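Local coordinates for flavohemoprotein (Vibrio cholerae O1 biovar El Tor, PDB 4EH1), which supplies the FAD-binding reductase part of a flavohemoprotein that probably converts nitric oxide to nitrate with O2 and NAD(P)H, at residues V13-V18 with E155-Q160; V117-A122 with D203-G208. All blocks are in the same frame, centred on the assembly; numbering follows the deposited sequence.

Contact 1: V13-V18 with E155-Q160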
loop_
_atom_site.group_PDB
_atom_site.type_symbol
_atom_site.label_atom_id
_atom_site.label_comp_id
_atom_site.label_asym_id
_atom_site.label_seq_id
_atom_site.Cartn_x
_atom_site.Cartn_y
_atom_site.Cartn_z
ATOM N N VAL A 13 -2.047 0.578 1.260
ATOM C CA VAL A 13 -2.337 0.227 2.635
ATOM C C VAL A 13 -3.402 1.153 3.158
ATOM O O VAL A 13 -3.241 2.353 3.139
ATOM C CB VAL A 13 -1.086 0.327 3.514
ATOM C CG1 VAL A 13 -1.412 -0.039 4.970
ATOM C CG2 VAL A 13 -0.027 -0.595 2.963
ATOM N N GLU A 14 -4.506 0.589 3.622
ATOM C CA GLU A 14 -5.560 1.405 4.195
ATOM C C GLU A 14 -5.457 1.517 5.715
ATOM O O GLU A 14 -5.815 2.533 6.267
ATOM C CB GLU A 14 -6.943 0.856 3.827
ATOM C CG GLU A 14 -7.200 0.761 2.349
ATOM C CD GLU A 14 -7.266 2.150 1.673
ATOM O OE1 GLU A 14 -7.122 3.186 2.374
ATOM O OE2 GLU A 14 -7.491 2.203 0.435
ATOM N N SER A 15 -5.021 0.456 6.387
ATOM C CA SER A 15 -4.879 0.478 7.853
ATOM C C SER A 15 -4.018 -0.712 8.201
ATOM O O SER A 15 -3.533 -1.365 7.282
ATOM C CB SER A 15 -6.232 0.432 8.577
ATOM O OG SER A 15 -7.047 -0.640 8.146
ATOM N N ALA A 16 -3.781 -0.963 9.490
ATOM C CA ALA A 16 -2.867 -2.038 9.915
ATOM C C ALA A 16 -3.127 -3.372 9.203
ATOM O O ALA A 16 -2.213 -4.052 8.810
ATOM C CB ALA A 16 -2.925 -2.247 11.424
ATOM N N TYR A 17 -4.373 -3.754 9.019
ATOM C CA TYR A 17 -4.609 -5.080 8.450
ATOM C C TYR A 17 -5.348 -5.057 7.096
ATOM O O TYR A 17 -5.579 -6.103 6.480
ATOM C CB TYR A 17 -5.379 -5.909 9.452
ATOM C CG TYR A 17 -4.672 -5.977 10.796
ATOM C CD1 TYR A 17 -3.439 -6.601 10.919
ATOM C CD2 TYR A 17 -5.245 -5.420 11.927
ATOM C CE1 TYR A 17 -2.777 -6.673 12.130
ATOM C CE2 TYR A 17 -4.609 -5.509 13.165
ATOM C CZ TYR A 17 -3.378 -6.135 13.253
ATOM O OH TYR A 17 -2.750 -6.193 14.460
ATOM N N VAL A 18 -5.704 -3.867 6.636
ATOM C CA VAL A 18 -6.477 -3.752 5.414
ATOM C C VAL A 18 -5.644 -3.077 4.313
ATOM O O VAL A 18 -5.053 -1.990 4.498
ATOM C CB VAL A 18 -7.753 -2.944 5.629
ATOM C CG1 VAL A 18 -8.473 -2.713 4.276
ATOM C CG2 VAL A 18 -8.681 -3.618 6.662
ATOM N N GLU A 155 -6.241 0.816 13.216
ATOM C CA GLU A 155 -7.154 -0.000 12.422
ATOM C C GLU A 155 -8.263 0.865 11.784
ATOM O O GLU A 155 -9.288 0.356 11.345
ATOM C CB GLU A 155 -7.770 -1.131 13.282
ATOM C CG GLU A 155 -6.777 -2.119 13.815
ATOM C CD GLU A 155 -7.446 -3.392 14.404
ATOM O OE1 GLU A 155 -8.406 -3.941 13.802
ATOM O OE2 GLU A 155 -7.010 -3.847 15.485
ATOM N N HIS A 156 -8.075 2.174 11.765
ATOM C CA HIS A 156 -9.150 3.057 11.335
ATOM C C HIS A 156 -9.160 3.137 9.787
ATOM O O HIS A 156 -8.586 4.050 9.198
ATOM C CB HIS A 156 -8.927 4.438 11.960
ATOM C CG HIS A 156 -10.019 5.428 11.683
ATOM N ND1 HIS A 156 -10.107 6.643 12.343
ATOM C CD2 HIS A 156 -11.051 5.400 10.812
ATOM C CE1 HIS A 156 -11.162 7.303 11.905
ATOM N NE2 HIS A 156 -11.752 6.572 10.972
ATOM N N THR A 157 -9.816 2.181 9.142
ATOM C CA THR A 157 -9.765 2.055 7.691
ATOM C C THR A 157 -10.374 3.237 6.936
ATOM O O THR A 157 -11.458 3.680 7.270
ATOM C CB THR A 157 -10.516 0.781 7.302
ATOM O OG1 THR A 157 -9.918 -0.328 7.992
ATOM C CG2 THR A 157 -10.496 0.553 5.769
ATOM N N PHE A 158 -9.669 3.740 5.921
ATOM C CA PHE A 158 -10.120 4.872 5.119
ATOM C C PHE A 158 -10.200 6.182 5.881
ATOM O O PHE A 158 -10.957 7.066 5.459
ATOM C CB PHE A 158 -11.511 4.610 4.521
ATOM C CG PHE A 158 -11.575 3.402 3.652
ATOM C CD1 PHE A 158 -10.686 3.240 2.612
ATOM C CD2 PHE A 158 -12.526 2.410 3.887
ATOM C CE1 PHE A 158 -10.765 2.106 1.789
ATOM C CE2 PHE A 158 -12.595 1.267 3.077
ATOM C CZ PHE A 158 -11.713 1.125 2.037
ATOM N N ALA A 159 -9.455 6.321 6.987
ATOM C CA ALA A 159 -9.641 7.486 7.859
ATOM C C ALA A 159 -9.574 8.782 7.034
ATOM O O ALA A 159 -10.464 9.620 7.103
ATOM C CB ALA A 159 -8.592 7.529 8.965
ATOM N N GLN A 160 -8.521 8.914 6.237
ATOM C CA GLN A 160 -8.264 10.156 5.510
ATOM C C GLN A 160 -9.247 10.369 4.354
ATOM O O GLN A 160 -9.773 11.456 4.156
ATOM C CB GLN A 160 -6.825 10.182 4.978
ATOM C CG GLN A 160 -6.516 11.398 4.104
ATOM C CD GLN A 160 -6.639 12.712 4.884
ATOM O OE1 GLN A 160 -6.674 12.724 6.118
ATOM N NE2 GLN A 160 -6.695 13.820 4.162
#
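The turn between strands 18-25 and 4-13 of the FAD-binding antiparallel sheet meets the loop leading into helix 159-169 of the NAD-binding domain. Ser15 OG and Thr157 OG1 form the hydrogen bond between the side chains of these two segments, at 2.9 Å. Either hydroxyl could be the donor. Ser15 OG stands between its own backbone N and carbonyl carbon (chi1 52°), and from there points across to Thr157. Val18 CG2 lies 3.8 Å from the same Thr157 OG1. The Val18 and Thr157 side chains cross at about a right angle, and Val18 CG1 lies 4.1 Å from Thr157 CG2. The Val18 side chain and the bound FAD have their nearest atoms about 6 Å apart. Backbone hydrogen bonding of Ala16 with Lys154 also joins the two domains.

The loop 13-18 is shaped by a classic beta bulge. Glu14 N and Ser15 N both give hydrogen bonds to Val18 O. His156 to Ala159 form a type II beta turn, and Phe158 is the N-cap residue of the helix.

Glu14 is bent at chi2 (-67°). Its carboxylate reaches the CD1-CE1 side of the Phe158 ring, CD to CE1 at 3.5 Å, with the two planes 57° apart. Glu14 OE2 is hydrogen-bonded to Ser20. Thr157 CG2 lies over one face of the Phe158 ring, offset toward the rim.

At the far end of the loop, Ala16 CB sits over one face of Tyr17. The carboxylate of Glu155, also bonded through OE2 to Asn151, meets the edge of that ring nearly perpendicular to it, with Glu155 OE2 3.7 Å from Tyr17 CE2.

Contact 2: V117-A122 with D203-G208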
loop_
_atom_site.group_PDB
_atom_site.type_symbol
_atom_site.label_atom_id
_atom_site.label_comp_id
_atom_site.label_asym_id
_atom_site.label_seq_id
_atom_site.Cartn_x
_atom_site.Cartn_y
_atom_site.Cartn_z
ATOM N N VAL A 117 -29.833 9.252 4.929
ATOM C CA VAL A 117 -29.116 7.992 4.834
ATOM C C VAL A 117 -28.150 7.827 6.001
ATOM O O VAL A 117 -27.319 8.719 6.251
ATOM C CB VAL A 117 -28.324 7.912 3.484
ATOM C CG1 VAL A 117 -27.340 6.756 3.502
ATOM C CG2 VAL A 117 -29.278 7.726 2.343
ATOM N N VAL A 118 -28.267 6.702 6.721
ATOM C CA VAL A 118 -27.286 6.381 7.760
ATOM C C VAL A 118 -26.446 5.156 7.366
ATOM O O VAL A 118 -26.982 4.094 7.040
ATOM C CB VAL A 118 -27.941 6.246 9.176
ATOM C CG1 VAL A 118 -26.884 6.017 10.236
ATOM C CG2 VAL A 118 -28.694 7.522 9.550
ATOM N N LEU A 119 -25.129 5.320 7.352
ATOM C CA LEU A 119 -24.231 4.204 7.064
ATOM C C LEU A 119 -23.545 3.830 8.385
ATOM O O LEU A 119 -22.972 4.690 9.059
ATOM C CB LEU A 119 -23.162 4.593 6.036
ATOM C CG LEU A 119 -23.661 5.253 4.746
ATOM C CD1 LEU A 119 -22.517 5.531 3.784
ATOM C CD2 LEU A 119 -24.740 4.379 4.084
ATOM N N ILE A 120 -23.595 2.546 8.726
ATOM C CA ILE A 120 -23.056 2.036 9.972
ATOM C C ILE A 120 -22.233 0.798 9.686
ATOM O O ILE A 120 -22.721 -0.174 9.108
ATOM C CB ILE A 120 -24.180 1.616 10.945
ATOM C CG1 ILE A 120 -25.202 2.751 11.100
ATOM C CG2 ILE A 120 -23.588 1.186 12.315
ATOM C CD1 ILE A 120 -26.412 2.396 11.999
ATOM N N SER A 121 -20.985 0.816 10.115
ATOM C CA SER A 121 -20.145 -0.357 9.929
ATOM C C SER A 121 -19.045 -0.434 10.972
ATOM O O SER A 121 -18.785 0.546 11.676
ATOM C CB SER A 121 -19.512 -0.329 8.535
ATOM O OG SER A 121 -18.786 0.872 8.352
ATOM N N ALA A 122 -18.394 -1.600 11.021
ATOM C CA ALA A 122 -17.273 -1.873 11.910
ATOM C C ALA A 122 -16.177 -2.633 11.194
ATOM O O ALA A 122 -16.444 -3.567 10.431
ATOM C CB ALA A 122 -17.729 -2.708 13.129
ATOM N N ASP A 203 -33.009 5.802 5.852
ATOM C CA ASP A 203 -32.565 4.462 5.474
ATOM C C ASP A 203 -31.264 4.144 6.218
ATOM O O ASP A 203 -30.301 4.905 6.132
ATOM C CB ASP A 203 -32.290 4.375 3.974
ATOM C CG ASP A 203 -33.473 3.832 3.186
ATOM O OD1 ASP A 203 -34.328 3.128 3.762
ATOM O OD2 ASP A 203 -33.531 4.093 1.970
ATOM N N PHE A 204 -31.229 3.004 6.900
ATOM C CA PHE A 204 -30.063 2.583 7.675
ATOM C C PHE A 204 -29.384 1.411 6.980
ATOM O O PHE A 204 -29.973 0.339 6.849
ATOM C CB PHE A 204 -30.482 2.198 9.113
ATOM C CG PHE A 204 -30.997 3.367 9.908
ATOM C CD1 PHE A 204 -32.263 3.892 9.654
ATOM C CD2 PHE A 204 -30.204 3.966 10.878
ATOM C CE1 PHE A 204 -32.741 5.011 10.361
ATOM C CE2 PHE A 204 -30.649 5.082 11.584
ATOM C CZ PHE A 204 -31.920 5.616 11.326
ATOM N N TYR A 205 -28.153 1.629 6.524
ATOM C CA TYR A 205 -27.375 0.571 5.899
ATOM C C TYR A 205 -26.278 0.146 6.863
ATOM O O TYR A 205 -25.553 0.993 7.401
ATOM C CB TYR A 205 -26.747 1.065 4.582
ATOM C CG TYR A 205 -27.746 1.304 3.465
ATOM C CD1 TYR A 205 -28.477 2.503 3.386
ATOM C CD2 TYR A 205 -27.929 0.368 2.463
ATOM C CE1 TYR A 205 -29.400 2.729 2.334
ATOM C CE2 TYR A 205 -28.851 0.581 1.408
ATOM C CZ TYR A 205 -29.577 1.769 1.351
ATOM O OH TYR A 205 -30.475 1.988 0.307
ATOM N N LEU A 206 -26.151 -1.160 7.065
ATOM C CA LEU A 206 -25.275 -1.735 8.087
ATOM C C LEU A 206 -24.348 -2.798 7.499
ATOM O O LEU A 206 -24.800 -3.669 6.758
ATOM C CB LEU A 206 -26.123 -2.460 9.136
ATOM C CG LEU A 206 -26.893 -1.681 10.200
ATOM C CD1 LEU A 206 -27.798 -0.598 9.628
ATOM C CD2 LEU A 206 -27.714 -2.645 10.997
ATOM N N CYS A 207 -23.066 -2.776 7.855
ATOM C CA CYS A 207 -22.176 -3.846 7.419
ATOM C C CYS A 207 -21.095 -4.165 8.429
ATOM O O CYS A 207 -20.395 -3.265 8.905
ATOM C CB CYS A 207 -21.477 -3.489 6.103
ATOM S SG CYS A 207 -20.414 -4.860 5.494
ATOM N N GLY A 208 -20.925 -5.452 8.724
ATOM C CA GLY A 208 -19.892 -5.872 9.664
ATOM C C GLY A 208 -20.152 -7.291 10.126
ATOM O O GLY A 208 -21.048 -7.956 9.604
#
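Val118 CG1 is anti to the backbone N (chi1 -176°), which puts CG2 beside that N, and Phe204 CG is anti to its carbonyl carbon (chi1 -66°). The two side chains lie side by side, pointing the same way. The chi2 of Phe204 turns the CD2-CE2 side of the ring against the valine, with Val118 CB 3.6 Å from Phe204 CD2 and Val118 CG2 near CE2. Ile120 CD1 comes to the edge of the same ring, near its plane. It also touches the next residue on that face, 4.1 Å from Leu206 CD1.

The other face carries Val117, Leu119, Ser121, Asp203, Tyr205 and Cys207. Leu119 CD2 lies 3.9 Å from Tyr205 CB. Tyr205 OH is hydrogen-bonded to Val111 N and Arg113, its ring stacks on His231, and Asp203 forms salt bridges to Arg115 and Arg113. Helix 126-138 lies over this face through Leu133 on Leu119 and Met129 on Ser121 and Cys207, while helix 210-223 packs on the first face through Phe212 on Ile120 and Met213 and Val217 on Leu206.

The backbones run parallel, 11° apart, in one-to-one register from Val117-Asp203 to Ser121-Cys207. Val118 N gives a nearly straight bond to Asp203 O at 2.8 Å, and Tyr205 N gives one to Val118 O. Ile120 N to Tyr205 O and Cys207 N to Ile120 O continue the series. The last bond, Ala122 N to Cys207 O, is weak at 3.4 Å.

Cys207 also touches Phe235, a probable FAD-binding residue, and lies near Gly125, which probably binds NADP(+). These are adjacent inner strands of the parallel sheet, 203-208 being next to the outermost strand 230-234, in a Rossmann-like NAD-binding domain of the flavoprotein pyridine nucleotide cytochrome reductase family.

From the N terminus, the chain makes the first turn of the antiparallel FAD-binding sheet at 13-18. It completes that sheet and enters the NAD-binding domain on strand 117-122. After helix 126-138 and strand 144-150 it reaches 155-160, where contact 1 closes a long loop back to the FAD-binding domain. Strand 203-208 then pairs with 117-122 and closes contact 2 within the parallel sheet. The segments alternate, so the two loops cross rather than nest. Contact 1 ties two domains together, while contact 2 lies inside one. Their centres are 18 Å apart, and their nearest atoms, about 7 Å apart, do not touch.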